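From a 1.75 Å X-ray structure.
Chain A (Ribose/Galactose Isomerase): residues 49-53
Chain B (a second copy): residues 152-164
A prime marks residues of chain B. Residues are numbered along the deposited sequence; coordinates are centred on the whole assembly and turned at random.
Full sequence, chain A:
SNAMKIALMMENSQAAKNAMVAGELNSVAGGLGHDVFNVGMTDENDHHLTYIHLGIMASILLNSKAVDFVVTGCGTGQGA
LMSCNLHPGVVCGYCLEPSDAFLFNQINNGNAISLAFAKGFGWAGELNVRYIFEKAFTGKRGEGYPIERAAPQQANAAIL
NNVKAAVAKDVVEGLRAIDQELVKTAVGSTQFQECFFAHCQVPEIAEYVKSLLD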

# COMPACT_ATOMS: atom_id res chain seq x y z
N LEU A 49 -20.63 20.37 -5.92
CA LEU A 49 -19.89 20.53 -4.67
C LEU A 49 -18.39 20.33 -4.90
O LEU A 49 -17.97 19.55 -5.77
CB LEU A 49 -20.33 19.45 -3.68
CG LEU A 49 -21.78 19.41 -3.24
CD1 LEU A 49 -21.93 18.28 -2.22
CD2 LEU A 49 -22.17 20.75 -2.61
N THR A 50 -17.57 21.01 -4.10
CA THR A 50 -16.14 20.70 -4.07
C THR A 50 -15.80 20.17 -2.68
O THR A 50 -16.65 20.15 -1.79
CB THR A 50 -15.26 21.95 -4.24
OG1 THR A 50 -15.33 22.73 -3.04
CG2 THR A 50 -15.71 22.79 -5.42
N TYR A 51 -14.54 19.80 -2.48
CA TYR A 51 -14.17 19.32 -1.15
C TYR A 51 -14.25 20.40 -0.08
O TYR A 51 -14.29 20.07 1.10
CB TYR A 51 -12.78 18.66 -1.15
CG TYR A 51 -11.62 19.57 -1.47
CD1 TYR A 51 -11.09 20.43 -0.50
CD2 TYR A 51 -11.01 19.53 -2.73
CE1 TYR A 51 -9.99 21.23 -0.78
CE2 TYR A 51 -9.91 20.35 -3.02
CZ TYR A 51 -9.43 21.21 -2.04
OH TYR A 51 -8.33 22.01 -2.30
N ILE A 52 -14.33 21.68 -0.47
CA ILE A 52 -14.56 22.73 0.51
C ILE A 52 -15.95 22.59 1.11
O ILE A 52 -16.14 22.66 2.33
CB ILE A 52 -14.43 24.15 -0.12
CG1 ILE A 52 -13.03 24.36 -0.69
CG2 ILE A 52 -14.74 25.24 0.95
CD1 ILE A 52 -11.90 24.28 0.34
N HIS A 53 -16.95 22.40 0.26
CA HIS A 53 -18.32 22.27 0.74
C HIS A 53 -18.46 21.04 1.62
O HIS A 53 -19.21 21.04 2.58
CB HIS A 53 -19.30 22.20 -0.43
CG HIS A 53 -19.19 23.37 -1.36
ND1 HIS A 53 -18.69 23.25 -2.64
CD2 HIS A 53 -19.49 24.68 -1.19
CE1 HIS A 53 -18.70 24.44 -3.23
NE2 HIS A 53 -19.18 25.32 -2.36
N PRO B 152 -8.85 24.51 -11.17
CA PRO B 152 -9.75 24.30 -10.03
C PRO B 152 -9.01 23.82 -8.78
O PRO B 152 -9.45 24.13 -7.67
CB PRO B 152 -10.71 23.21 -10.53
CG PRO B 152 -10.54 23.19 -12.03
CD PRO B 152 -9.13 23.61 -12.30
N GLN B 153 -7.93 23.06 -8.94
CA GLN B 153 -7.16 22.61 -7.77
C GLN B 153 -6.55 23.81 -7.05
O GLN B 153 -6.59 23.90 -5.83
CB GLN B 153 -6.07 21.64 -8.19
CG GLN B 153 -6.65 20.30 -8.60
CD GLN B 153 -5.63 19.37 -9.19
OE1 GLN B 153 -4.49 19.76 -9.47
NE2 GLN B 153 -6.04 18.12 -9.40
N GLN B 154 -5.97 24.71 -7.83
CA GLN B 154 -5.40 25.93 -7.25
C GLN B 154 -6.48 26.80 -6.59
O GLN B 154 -6.26 27.40 -5.53
CB GLN B 154 -4.65 26.73 -8.32
CG GLN B 154 -3.33 26.06 -8.73
CD GLN B 154 -2.74 26.60 -10.03
OE1 GLN B 154 -3.39 27.36 -10.75
NE2 GLN B 154 -1.52 26.19 -10.34
N ALA B 155 -7.64 26.90 -7.25
CA ALA B 155 -8.73 27.70 -6.70
C ALA B 155 -9.20 27.14 -5.37
O ALA B 155 -9.44 27.89 -4.42
CB ALA B 155 -9.89 27.77 -7.70
N ASN B 156 -9.34 25.82 -5.30
CA ASN B 156 -9.86 25.23 -4.07
C ASN B 156 -8.85 25.28 -2.95
O ASN B 156 -9.22 25.46 -1.78
CB ASN B 156 -10.35 23.79 -4.34
CG ASN B 156 -11.63 23.79 -5.17
OD1 ASN B 156 -12.43 24.75 -5.09
ND2 ASN B 156 -11.85 22.73 -5.95
N ALA B 157 -7.58 25.13 -3.30
CA ALA B 157 -6.53 25.21 -2.29
C ALA B 157 -6.52 26.63 -1.69
O ALA B 157 -6.34 26.79 -0.48
CB ALA B 157 -5.17 24.85 -2.89
N ALA B 158 -6.73 27.64 -2.53
CA ALA B 158 -6.79 29.02 -2.01
C ALA B 158 -7.97 29.21 -1.06
O ALA B 158 -7.85 29.82 0.01
CB ALA B 158 -6.88 30.00 -3.17
N ILE B 159 -9.12 28.70 -1.46
CA ILE B 159 -10.31 28.79 -0.64
C ILE B 159 -10.13 28.08 0.71
O ILE B 159 -10.56 28.59 1.75
CB ILE B 159 -11.55 28.28 -1.42
CG1 ILE B 159 -11.85 29.26 -2.56
CG2 ILE B 159 -12.76 28.13 -0.50
CD1 ILE B 159 -12.84 28.71 -3.61
N LEU B 160 -9.45 26.93 0.70
CA LEU B 160 -9.23 26.20 1.95
C LEU B 160 -8.59 27.14 2.98
O LEU B 160 -8.98 27.14 4.14
CB LEU B 160 -8.34 24.95 1.73
CG LEU B 160 -8.02 24.16 3.01
CD1 LEU B 160 -9.30 23.55 3.59
CD2 LEU B 160 -7.01 23.07 2.70
N ASN B 161 -7.62 27.93 2.56
CA ASN B 161 -6.96 28.83 3.50
C ASN B 161 -7.94 29.85 4.06
O ASN B 161 -7.88 30.20 5.25
CB ASN B 161 -5.80 29.58 2.83
CG ASN B 161 -4.65 28.65 2.46
OD1 ASN B 161 -4.49 27.59 3.04
ND2 ASN B 161 -3.84 29.07 1.49
N ASN B 162 -8.81 30.37 3.20
CA ASN B 162 -9.82 31.34 3.65
C ASN B 162 -10.75 30.75 4.70
O ASN B 162 -11.10 31.39 5.70
CB ASN B 162 -10.73 31.78 2.51
CG ASN B 162 -9.99 32.37 1.34
OD1 ASN B 162 -8.85 32.82 1.44
ND2 ASN B 162 -10.67 32.42 0.22
N VAL B 163 -11.21 29.53 4.42
CA VAL B 163 -12.17 28.89 5.30
C VAL B 163 -11.52 28.63 6.65
O VAL B 163 -12.14 28.83 7.69
CB VAL B 163 -12.70 27.57 4.69
CG1 VAL B 163 -13.50 26.80 5.73
CG2 VAL B 163 -13.55 27.90 3.46
N LYS B 164 -10.26 28.19 6.62
CA LYS B 164 -9.53 27.96 7.86
C LYS B 164 -9.42 29.26 8.66
O LYS B 164 -9.66 29.29 9.85
CB LYS B 164 -8.13 27.41 7.58
CG LYS B 164 -8.16 25.96 7.01
CD LYS B 164 -6.77 25.45 6.52
CE LYS B 164 -5.71 25.39 7.63
NZ LYS B 164 -6.00 24.37 8.71
O HOH W 1 -14.64 25.34 -3.42
O HOH W 2 -6.94 21.54 -4.53

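The first turn of a chain A helix packs against one side of a long chain B helix. No direct hydrogen bond crosses between the two stretches. Apolar packing and two bridging waters make the contact.

Ile52 is the knob. Its CA-to-CB bond points toward chain B, and its side chain sits among Asn156′, Ile159′, Leu160′ and Val163′. These four residues line a hole on the helix surface. Both chi angles of Ile52 are m. In this conformation CD1 of Ile52 reaches over the helix backbone, 3.6 Å from Asn156′ O, and lies 3.9 Å from Leu160′ CB. Asn156′ O already accepts from Leu160′ N within the helix, so the methyl covers a satisfied carbonyl. CG1 of Ile52 lies 3.8 Å from Ile159′ CG2. CG2 of Ile52 lies 3.8 Å from Val163′ CG2.

Thr50 caps the chain A helix. Its chi1 is p, which places Thr50 OG1 3.0 Å from Ile52 N to accept the capping bond. The backbone of Thr50 is held too: Thr50 N donates to His53 ND1 at 2.9 Å, nearly in line. His53 itself makes no contact with this stretch of chain B. Thr50 OG1 also binds a water at 2.7 Å, and that water donates to Asn156′ OD1 at 2.8 Å, with chi1 of Asn156′ at m. The cap is thus linked to chain B.

The CA-to-CB bond of Tyr51 points sideways, but the end of its side chain comes nearer. With chi1 p and chi2 79°, the ring carries the hydroxyl to the chain B helix. Tyr51 OH lies 3.4 Å from Asn156′ CB and 3.4 Å from Ala157′ N. The latter pair has poor hydrogen-bond geometry, and Ala157′ N instead donates to Gln153′ O within its helix. Tyr51 OH donates to a second water at 2.7 Å, which donates in turn to Gln153′ O at 2.7 Å.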